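Local coordinates for RimK-related lysine biosynthesis protein (Thermococcus kodakarensis, PDB 5K2M), which belongs to the ATP-grasp RimK family (LysX subfamily), binds ADP and magnesium, and probably acts as an ATP-dependent ligase in amino-acid biosynthesis, at residues L115-F125 / N153-F164; E209-A217 / I228-V239. All coordinates share one frame; numbering follows the deposited sequence.

Interaction 1 (L115-F125 / N153-F164). With ADP (adenosine-5'-diphosphate), chain O.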
# COMPACT_ATOMS: atom_id res chain seq x y z
N LEU A 115 42.03 -17.05 -37.94
CA LEU A 115 41.51 -16.76 -39.26
C LEU A 115 42.58 -16.32 -40.24
O LEU A 115 42.39 -16.40 -41.46
CB LEU A 115 40.45 -15.65 -39.15
CG LEU A 115 38.96 -16.00 -39.12
CD1 LEU A 115 38.63 -17.42 -38.70
CD2 LEU A 115 38.20 -14.99 -38.29
N GLY A 116 43.70 -15.83 -39.73
CA GLY A 116 44.71 -15.22 -40.59
C GLY A 116 44.18 -13.95 -41.24
O GLY A 116 43.06 -13.51 -40.97
N TYR A 117 44.99 -13.37 -42.11
CA TYR A 117 44.64 -12.15 -42.80
C TYR A 117 44.62 -12.48 -44.26
O TYR A 117 45.38 -13.31 -44.69
CB TYR A 117 45.69 -11.06 -42.57
CG TYR A 117 45.77 -10.50 -41.17
CD1 TYR A 117 44.82 -9.59 -40.70
CD2 TYR A 117 46.84 -10.83 -40.32
CE1 TYR A 117 44.91 -9.05 -39.42
CE2 TYR A 117 46.93 -10.30 -39.05
CZ TYR A 117 45.98 -9.41 -38.60
OH TYR A 117 46.11 -8.89 -37.33
N PRO A 118 43.78 -11.80 -45.05
CA PRO A 118 42.89 -10.74 -44.61
C PRO A 118 41.61 -11.31 -44.04
O PRO A 118 41.22 -12.42 -44.38
CB PRO A 118 42.63 -9.96 -45.89
CG PRO A 118 42.76 -10.97 -46.97
CD PRO A 118 43.65 -12.07 -46.49
N LEU A 119 40.96 -10.55 -43.19
CA LEU A 119 39.69 -10.98 -42.63
C LEU A 119 38.65 -9.89 -42.82
O LEU A 119 38.98 -8.76 -43.19
CB LEU A 119 39.85 -11.40 -41.16
CG LEU A 119 40.52 -10.43 -40.19
CD1 LEU A 119 39.51 -9.40 -39.72
CD2 LEU A 119 41.07 -11.18 -38.99
N VAL A 120 37.40 -10.26 -42.58
CA VAL A 120 36.28 -9.37 -42.74
C VAL A 120 35.63 -9.12 -41.39
O VAL A 120 35.30 -10.05 -40.66
CB VAL A 120 35.26 -9.95 -43.74
CG1 VAL A 120 33.99 -9.12 -43.75
CG2 VAL A 120 35.89 -10.00 -45.14
N SER A 121 35.48 -7.84 -41.08
CA SER A 121 34.80 -7.37 -39.90
C SER A 121 33.42 -6.86 -40.31
O SER A 121 33.29 -6.16 -41.32
CB SER A 121 35.60 -6.21 -39.29
OG SER A 121 34.88 -5.62 -38.22
N LYS A 122 32.40 -7.19 -39.54
CA LYS A 122 31.07 -6.69 -39.84
C LYS A 122 30.22 -6.66 -38.58
O LYS A 122 30.42 -7.49 -37.70
CB LYS A 122 30.40 -7.55 -40.92
CG LYS A 122 30.16 -8.97 -40.51
CD LYS A 122 29.47 -9.76 -41.61
CE LYS A 122 30.40 -10.22 -42.71
NZ LYS A 122 29.77 -11.27 -43.57
N PRO A 123 29.30 -5.68 -38.49
CA PRO A 123 28.45 -5.57 -37.32
C PRO A 123 27.36 -6.63 -37.37
O PRO A 123 26.95 -7.09 -38.45
CB PRO A 123 27.85 -4.17 -37.44
CG PRO A 123 27.81 -3.92 -38.92
CD PRO A 123 28.95 -4.69 -39.52
N VAL A 124 26.90 -7.01 -36.20
CA VAL A 124 26.03 -8.15 -36.05
C VAL A 124 24.60 -7.88 -36.56
O VAL A 124 23.90 -8.78 -37.02
CB VAL A 124 26.11 -8.62 -34.58
CG1 VAL A 124 25.19 -7.80 -33.66
CG2 VAL A 124 25.84 -10.09 -34.48
N PHE A 125 24.18 -6.61 -36.57
CA PHE A 125 22.79 -6.27 -36.88
C PHE A 125 22.62 -5.50 -38.18
O PHE A 125 21.51 -5.10 -38.53
CB PHE A 125 22.18 -5.45 -35.73
CG PHE A 125 22.84 -4.13 -35.54
CD1 PHE A 125 23.95 -4.01 -34.71
CD2 PHE A 125 22.37 -3.01 -36.19
CE1 PHE A 125 24.57 -2.80 -34.54
CE2 PHE A 125 22.97 -1.78 -36.02
CZ PHE A 125 24.07 -1.67 -35.19
N ASN A 153 26.55 2.47 -29.75
CA ASN A 153 25.72 1.27 -29.70
C ASN A 153 26.52 0.09 -29.09
O ASN A 153 27.51 -0.35 -29.67
CB ASN A 153 25.17 0.95 -31.11
CG ASN A 153 23.99 -0.03 -31.10
OD1 ASN A 153 23.07 0.04 -31.91
ND2 ASN A 153 24.04 -0.97 -30.21
N PRO A 154 26.07 -0.43 -27.93
CA PRO A 154 26.73 -1.57 -27.28
C PRO A 154 26.90 -2.81 -28.18
O PRO A 154 27.85 -3.56 -28.03
CB PRO A 154 25.82 -1.91 -26.09
CG PRO A 154 24.88 -0.76 -25.94
CD PRO A 154 24.83 -0.02 -27.24
N LEU A 155 25.94 -3.03 -29.06
CA LEU A 155 26.05 -4.04 -30.12
C LEU A 155 27.33 -4.00 -30.97
O LEU A 155 27.74 -5.04 -31.49
CB LEU A 155 24.82 -4.00 -31.04
CG LEU A 155 23.71 -5.06 -30.88
CD1 LEU A 155 23.69 -5.80 -29.55
CD2 LEU A 155 22.37 -4.41 -31.17
N TYR A 156 27.96 -2.84 -31.11
CA TYR A 156 29.24 -2.78 -31.81
C TYR A 156 30.36 -3.36 -30.97
O TYR A 156 31.47 -3.44 -31.44
CB TYR A 156 29.60 -1.35 -32.20
CG TYR A 156 28.71 -0.76 -33.24
CD1 TYR A 156 28.47 -1.43 -34.43
CD2 TYR A 156 28.11 0.48 -33.06
CE1 TYR A 156 27.65 -0.89 -35.40
CE2 TYR A 156 27.29 1.03 -34.03
CZ TYR A 156 27.06 0.34 -35.20
OH TYR A 156 26.24 0.84 -36.18
N GLY A 157 30.07 -3.71 -29.72
CA GLY A 157 31.01 -4.40 -28.86
C GLY A 157 30.95 -5.92 -28.96
O GLY A 157 31.68 -6.63 -28.26
N ILE A 158 30.08 -6.44 -29.82
CA ILE A 158 30.09 -7.85 -30.18
C ILE A 158 30.87 -7.95 -31.49
O ILE A 158 30.44 -7.44 -32.53
CB ILE A 158 28.66 -8.40 -30.37
CG1 ILE A 158 27.77 -8.00 -29.19
CG2 ILE A 158 28.69 -9.92 -30.53
CD1 ILE A 158 28.28 -8.39 -27.82
N HIS A 159 32.03 -8.59 -31.42
CA HIS A 159 32.98 -8.59 -32.53
C HIS A 159 32.91 -9.87 -33.34
O HIS A 159 33.34 -10.92 -32.88
CB HIS A 159 34.39 -8.38 -32.01
CG HIS A 159 34.56 -7.08 -31.29
ND1 HIS A 159 34.69 -5.89 -31.96
CD2 HIS A 159 34.57 -6.79 -29.98
CE1 HIS A 159 34.80 -4.91 -31.08
NE2 HIS A 159 34.74 -5.43 -29.87
N TYR A 160 32.37 -9.74 -34.56
CA TYR A 160 32.12 -10.86 -35.45
C TYR A 160 32.96 -10.70 -36.70
O TYR A 160 32.96 -9.62 -37.33
CB TYR A 160 30.63 -10.90 -35.82
CG TYR A 160 30.24 -11.93 -36.85
CD1 TYR A 160 29.91 -13.22 -36.48
CD2 TYR A 160 30.20 -11.60 -38.20
CE1 TYR A 160 29.54 -14.16 -37.43
CE2 TYR A 160 29.84 -12.53 -39.16
CZ TYR A 160 29.49 -13.80 -38.77
OH TYR A 160 29.13 -14.71 -39.73
N PHE A 161 33.66 -11.77 -37.06
CA PHE A 161 34.63 -11.75 -38.15
C PHE A 161 34.50 -13.01 -39.01
O PHE A 161 34.13 -14.05 -38.51
CB PHE A 161 36.06 -11.76 -37.59
CG PHE A 161 36.42 -10.56 -36.79
CD1 PHE A 161 36.92 -9.42 -37.40
CD2 PHE A 161 36.34 -10.58 -35.41
CE1 PHE A 161 37.30 -8.32 -36.66
CE2 PHE A 161 36.71 -9.47 -34.66
CZ PHE A 161 37.20 -8.34 -35.29
N GLN A 162 34.82 -12.89 -40.29
CA GLN A 162 34.96 -14.04 -41.18
C GLN A 162 36.31 -13.98 -41.87
O GLN A 162 36.91 -12.92 -41.98
CB GLN A 162 33.89 -14.02 -42.26
CG GLN A 162 32.48 -14.29 -41.78
CD GLN A 162 31.47 -14.16 -42.91
OE1 GLN A 162 31.55 -13.24 -43.71
NE2 GLN A 162 30.51 -15.07 -42.98
N GLU A 163 36.78 -15.13 -42.34
CA GLU A 163 37.84 -15.16 -43.34
C GLU A 163 37.40 -14.36 -44.56
O GLU A 163 36.23 -14.39 -44.93
CB GLU A 163 38.14 -16.60 -43.78
CG GLU A 163 37.00 -17.28 -44.52
CD GLU A 163 37.29 -18.72 -44.90
OE1 GLU A 163 38.47 -19.09 -45.04
OE2 GLU A 163 36.34 -19.51 -45.04
N PHE A 164 38.33 -13.66 -45.21
CA PHE A 164 38.01 -13.01 -46.48
C PHE A 164 37.91 -14.09 -47.56
O PHE A 164 38.86 -14.82 -47.81
CB PHE A 164 39.05 -11.98 -46.88
CG PHE A 164 38.80 -11.35 -48.23
CD1 PHE A 164 37.81 -10.39 -48.40
CD2 PHE A 164 39.58 -11.70 -49.32
CE1 PHE A 164 37.59 -9.81 -49.64
CE2 PHE A 164 39.37 -11.11 -50.56
CZ PHE A 164 38.36 -10.17 -50.73
PB ADP O . 24.97 -7.28 -45.13
O1B ADP O . 24.64 -7.52 -46.58
O2B ADP O . 25.43 -5.87 -44.83
O3B ADP O . 23.92 -7.74 -44.15
PA ADP O . 26.93 -9.32 -45.73
O1A ADP O . 25.90 -9.94 -46.66
O2A ADP O . 27.64 -10.28 -44.82
O3A ADP O . 26.30 -8.15 -44.83
O5' ADP O . 28.04 -8.54 -46.59
C5' ADP O . 27.68 -7.71 -47.67
C4' ADP O . 28.47 -8.11 -48.90
O4' ADP O . 29.87 -7.96 -48.64
C3' ADP O . 28.27 -9.54 -49.37
O3' ADP O . 27.17 -9.66 -50.28
C2' ADP O . 29.61 -9.83 -50.03
O2' ADP O . 29.67 -9.34 -51.36
C1' ADP O . 30.60 -9.04 -49.22
N9 ADP O . 31.17 -9.87 -48.15
C8 ADP O . 30.69 -9.99 -46.89
N7 ADP O . 31.43 -10.85 -46.16
C5 ADP O . 32.40 -11.30 -46.98
C6 ADP O . 33.54 -12.20 -46.85
N6 ADP O . 33.79 -12.83 -45.68
N1 ADP O . 34.32 -12.38 -47.94
C2 ADP O . 34.08 -11.77 -49.11
N3 ADP O . 33.07 -10.92 -49.30
C4 ADP O . 32.22 -10.65 -48.29
O HOH W 1 34.02 -7.17 -36.36
O HOH W 2 27.97 -13.46 -41.93
O HOH W 3 31.58 -7.22 -35.34
O HOH W 4 28.43 -6.08 -33.82

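Interaction 2 (E209-A217 / I228-V239). With MG (magnesium ion), chain Q; ADP (adenosine-5'-diphosphate), chain O.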
# COMPACT_ATOMS: atom_id res chain seq x y z
N GLU A 209 22.86 -26.35 -57.84
CA GLU A 209 23.52 -26.44 -56.54
C GLU A 209 23.09 -25.36 -55.56
O GLU A 209 22.96 -25.62 -54.36
CB GLU A 209 25.03 -26.37 -56.73
CG GLU A 209 25.82 -27.06 -55.64
CD GLU A 209 27.26 -27.30 -56.04
OE1 GLU A 209 27.48 -27.84 -57.15
OE2 GLU A 209 28.16 -26.93 -55.26
N VAL A 210 22.85 -24.14 -56.04
CA VAL A 210 22.46 -23.07 -55.12
C VAL A 210 21.04 -23.32 -54.61
O VAL A 210 20.74 -22.98 -53.46
CB VAL A 210 22.66 -21.63 -55.66
CG1 VAL A 210 23.89 -21.53 -56.54
CG2 VAL A 210 21.42 -21.09 -56.36
N GLU A 211 20.19 -23.92 -55.45
CA GLU A 211 18.81 -24.21 -55.04
C GLU A 211 18.78 -25.13 -53.83
O GLU A 211 18.10 -24.84 -52.84
CB GLU A 211 18.00 -24.82 -56.20
CG GLU A 211 16.65 -25.37 -55.76
CD GLU A 211 15.72 -25.71 -56.91
OE1 GLU A 211 16.07 -25.45 -58.08
OE2 GLU A 211 14.62 -26.25 -56.63
N GLU A 212 19.51 -26.24 -53.91
CA GLU A 212 19.55 -27.23 -52.84
C GLU A 212 20.20 -26.67 -51.58
O GLU A 212 19.71 -26.91 -50.48
CB GLU A 212 20.31 -28.48 -53.29
CG GLU A 212 20.38 -29.58 -52.25
CD GLU A 212 21.16 -30.80 -52.73
OE1 GLU A 212 21.82 -31.43 -51.88
OE2 GLU A 212 21.11 -31.12 -53.94
N LEU A 213 21.30 -25.95 -51.74
CA LEU A 213 21.95 -25.31 -50.60
C LEU A 213 21.04 -24.26 -49.95
O LEU A 213 20.97 -24.15 -48.72
CB LEU A 213 23.27 -24.65 -51.04
CG LEU A 213 24.11 -24.00 -49.94
CD1 LEU A 213 24.53 -25.04 -48.90
CD2 LEU A 213 25.33 -23.34 -50.56
N SER A 214 20.35 -23.49 -50.78
CA SER A 214 19.42 -22.47 -50.30
C SER A 214 18.30 -23.08 -49.45
O SER A 214 17.99 -22.55 -48.37
CB SER A 214 18.81 -21.70 -51.47
OG SER A 214 19.81 -20.95 -52.14
N VAL A 215 17.71 -24.18 -49.92
CA VAL A 215 16.64 -24.84 -49.18
C VAL A 215 17.17 -25.36 -47.83
O VAL A 215 16.50 -25.21 -46.81
CB VAL A 215 15.99 -26.00 -49.99
CG1 VAL A 215 15.03 -26.81 -49.13
CG2 VAL A 215 15.24 -25.46 -51.20
N LYS A 216 18.36 -25.95 -47.84
CA LYS A 216 18.97 -26.46 -46.61
C LYS A 216 19.26 -25.34 -45.61
O LYS A 216 19.06 -25.51 -44.41
CB LYS A 216 20.27 -27.22 -46.91
CG LYS A 216 20.07 -28.68 -47.30
CD LYS A 216 21.36 -29.26 -47.85
CE LYS A 216 21.35 -30.79 -47.92
NZ LYS A 216 21.67 -31.39 -46.59
N ALA A 217 19.73 -24.20 -46.10
CA ALA A 217 19.94 -23.03 -45.25
C ALA A 217 18.63 -22.59 -44.62
O ALA A 217 18.57 -22.28 -43.43
CB ALA A 217 20.55 -21.89 -46.05
N ILE A 228 18.68 -15.27 -48.88
CA ILE A 228 19.89 -15.92 -48.45
C ILE A 228 21.05 -15.41 -49.32
O ILE A 228 20.88 -15.24 -50.52
CB ILE A 228 19.73 -17.44 -48.57
CG1 ILE A 228 18.50 -17.88 -47.77
CG2 ILE A 228 21.00 -18.15 -48.08
CD1 ILE A 228 17.96 -19.23 -48.13
N ASP A 229 22.19 -15.15 -48.69
CA ASP A 229 23.42 -14.73 -49.38
C ASP A 229 24.44 -15.87 -49.43
O ASP A 229 24.85 -16.38 -48.39
CB ASP A 229 24.10 -13.57 -48.66
CG ASP A 229 23.25 -12.31 -48.63
OD1 ASP A 229 22.02 -12.39 -48.79
OD2 ASP A 229 23.84 -11.23 -48.40
N ILE A 230 24.89 -16.23 -50.63
CA ILE A 230 25.81 -17.35 -50.83
C ILE A 230 27.08 -16.87 -51.54
O ILE A 230 27.02 -16.00 -52.41
CB ILE A 230 25.10 -18.48 -51.62
CG1 ILE A 230 24.00 -19.11 -50.77
CG2 ILE A 230 26.08 -19.55 -52.07
CD1 ILE A 230 23.00 -19.96 -51.54
N PHE A 231 28.24 -17.43 -51.16
CA PHE A 231 29.51 -17.13 -51.82
C PHE A 231 30.05 -18.34 -52.56
O PHE A 231 30.04 -19.45 -52.04
CB PHE A 231 30.60 -16.75 -50.81
CG PHE A 231 30.30 -15.55 -49.95
CD1 PHE A 231 29.30 -14.65 -50.27
CD2 PHE A 231 31.08 -15.31 -48.82
CE1 PHE A 231 29.07 -13.54 -49.48
CE2 PHE A 231 30.85 -14.21 -48.02
CZ PHE A 231 29.84 -13.32 -48.35
N GLU A 232 30.55 -18.10 -53.78
CA GLU A 232 31.37 -19.09 -54.48
C GLU A 232 32.81 -18.90 -54.02
O GLU A 232 33.30 -17.77 -53.96
CB GLU A 232 31.28 -18.91 -55.99
CG GLU A 232 29.87 -19.11 -56.55
CD GLU A 232 29.66 -18.42 -57.88
OE1 GLU A 232 29.58 -17.17 -57.91
OE2 GLU A 232 29.56 -19.13 -58.90
N SER A 233 33.48 -20.00 -53.70
CA SER A 233 34.88 -19.99 -53.29
C SER A 233 35.57 -21.22 -53.84
O SER A 233 34.91 -22.15 -54.30
CB SER A 233 34.99 -19.97 -51.77
OG SER A 233 34.69 -21.24 -51.23
N GLU A 234 36.90 -21.23 -53.76
CA GLU A 234 37.70 -22.38 -54.18
C GLU A 234 37.31 -23.68 -53.47
O GLU A 234 37.61 -24.76 -53.95
CB GLU A 234 39.21 -22.09 -54.01
CG GLU A 234 39.69 -21.95 -52.57
CD GLU A 234 41.09 -21.34 -52.45
OE1 GLU A 234 41.92 -21.55 -53.36
OE2 GLU A 234 41.37 -20.65 -51.43
N LYS A 235 36.63 -23.57 -52.33
CA LYS A 235 36.14 -24.74 -51.59
C LYS A 235 34.63 -24.97 -51.78
O LYS A 235 34.00 -25.65 -50.98
CB LYS A 235 36.50 -24.65 -50.10
CG LYS A 235 36.13 -23.35 -49.40
CD LYS A 235 36.52 -23.38 -47.94
CE LYS A 235 36.47 -21.98 -47.32
NZ LYS A 235 36.64 -22.01 -45.84
N GLY A 236 34.06 -24.43 -52.85
CA GLY A 236 32.64 -24.59 -53.13
C GLY A 236 31.80 -23.48 -52.52
O GLY A 236 32.32 -22.46 -52.03
N LEU A 237 30.49 -23.70 -52.53
CA LEU A 237 29.53 -22.71 -52.07
C LEU A 237 29.49 -22.62 -50.54
O LEU A 237 29.58 -23.63 -49.85
CB LEU A 237 28.15 -23.02 -52.62
CG LEU A 237 28.06 -23.07 -54.15
CD1 LEU A 237 26.67 -23.54 -54.57
CD2 LEU A 237 28.38 -21.72 -54.78
N LEU A 238 29.38 -21.39 -50.03
CA LEU A 238 29.27 -21.15 -48.60
C LEU A 238 28.10 -20.22 -48.35
O LEU A 238 27.89 -19.26 -49.11
CB LEU A 238 30.55 -20.48 -48.06
CG LEU A 238 31.89 -21.09 -48.47
CD1 LEU A 238 33.02 -20.08 -48.32
CD2 LEU A 238 32.18 -22.35 -47.67
N VAL A 239 27.35 -20.49 -47.29
CA VAL A 239 26.25 -19.61 -46.89
C VAL A 239 26.82 -18.55 -45.97
O VAL A 239 27.47 -18.86 -44.99
CB VAL A 239 25.13 -20.38 -46.18
CG1 VAL A 239 24.02 -19.42 -45.78
CG2 VAL A 239 24.60 -21.48 -47.08
MG MG Q . 24.04 -9.51 -47.37
PB ADP O . 24.97 -7.28 -45.13
O1B ADP O . 24.64 -7.52 -46.58
O2B ADP O . 25.43 -5.87 -44.83
O3B ADP O . 23.92 -7.74 -44.15
PA ADP O . 26.93 -9.32 -45.73
O1A ADP O . 25.90 -9.94 -46.66
O2A ADP O . 27.64 -10.28 -44.82
O3A ADP O . 26.30 -8.15 -44.83
O5' ADP O . 28.04 -8.54 -46.59
C5' ADP O . 27.68 -7.71 -47.67
C4' ADP O . 28.47 -8.11 -48.90
O4' ADP O . 29.87 -7.96 -48.64
C3' ADP O . 28.27 -9.54 -49.37
O3' ADP O . 27.17 -9.66 -50.28
C2' ADP O . 29.61 -9.83 -50.03
O2' ADP O . 29.67 -9.34 -51.36
C1' ADP O . 30.60 -9.04 -49.22
N9 ADP O . 31.17 -9.87 -48.15
C8 ADP O . 30.69 -9.99 -46.89
N7 ADP O . 31.43 -10.85 -46.16
C5 ADP O . 32.40 -11.30 -46.98
C6 ADP O . 33.54 -12.20 -46.85
N6 ADP O . 33.79 -12.83 -45.68
N1 ADP O . 34.32 -12.38 -47.94
C2 ADP O . 34.08 -11.77 -49.11
N3 ADP O . 33.07 -10.92 -49.30
C4 ADP O . 32.22 -10.65 -48.29
O HOH W 5 29.95 -26.35 -53.71
O HOH W 6 24.86 -8.90 -49.27

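Interaction 1 (L115-F125 / N153-F164)
Lys122 lays its aliphatic chain along the edge of the Tyr160 ring, CG lying 3.5 Å from CD2 and close to the ring plane, both side chains pointing the same way. The chain then bends at chi3 (80°), which turns the ammonium toward Gln162, whose OE1 it meets at 2.7 Å from above the carbonyl plane. NZ also binds O2A and N7 of ADP, while Gln162 OE1 accepts from N6 of ADP at 3.0 Å. Were this lysine replaced by an alanine, the alpha-phosphate is likely to lose a positively charged partner and Gln162 OE1 one of the two donors named here. Glu163 O takes a second bond from N6, and Val120 CG2, 3.6 Å from C6 of ADP, packs on the base while also meeting the Phe164 ring at its edge. Beneath these groups Val120 and Gln162 form an antiparallel hydrogen-bonded pair; N of Val120 reaches Gln162 O nearly straight (2.8 Å, 172°). Facing away from the nucleotide, Leu119 CD1 and Ser121 CB lie against the Phe161 ring at an oblique angle. Strands 119-122 and 159-163 are the central pair of a four-stranded antiparallel sheet of the ATP-grasp fold, flanked by strands 99-102 and 133-135, with helices 83-90 and 138-150 packing against the contact.

Interaction 2 (E209-A217 / I228-V239)
Leu213 inserts its branched end between Leu237 and Val239: CD2 lies 3.5 Å from Leu237 CB, and CG is 3.8 Å from Val239 CG2. Its first torsion, with CG anti to the backbone N (chi1 -176°), carries CG and both methyls toward the hairpin, where they slide past Val239, whose chain runs the opposite way. Leu237 CD1 is covered from the helix by Glu209 CG and Val210 CG1. A water that accepts from Leu237 N may bridge to Glu209 OE2, but its contact with OE2 is too short to be relied on. Helix 209-217 thus covers one face of the hairpin formed by strands 228-233 and 236-239, part of the five-stranded antiparallel sheet of the ATP-grasp domain. A type I turn, Ser233 to Gly236, joins the strands; Ser233 OG accepts from Lys235 N in an ST turn. Farther along the helix, Ile230 sends CD1 to Ser214 OG (3.4 Å), while Ile228 CD1 reaches Ser214 O at 3.3 Å and also meets Ala217 CB. Ser214 OG sits beside its own N (chi1 -66°), which lets it turn back and donate to Val210 O at 2.6 Å, opposite the face approached by the helical N-H of Ser214; it is also hydrogen-bonded to Ser174 of strand 170-177. Asp229 and Phe231, alternating with these isoleucines, serve the nucleotide: Asp229 OD2 binds magnesium at 2.0 Å, and Phe231 CE2 lies 3.5 Å from C5 of ADP.

How the interactions relate
Interactions 1 and 2, whose centres are about 21 Å apart, involve different antiparallel sheets of the ATP-grasp domain and enclose ADP between them. Residues 115-125 and 153-164 supply polar partners to the adenine and alpha-phosphate, whereas 228-239 brings an aromatic ring to the base and a carboxylate to the magnesium, which ADP also ligates through O1A and O1B. Glu241 joins Asp229 at that metal. The two contacts also meet directly: Glu163 OE2 and Lys235 NZ form a salt bridge at 2.6 Å, tying strand 159-163 to the hairpin turn. Asn240, just beyond interaction 2, hydrogen-bonds both Gln162 of interaction 1 and ADP.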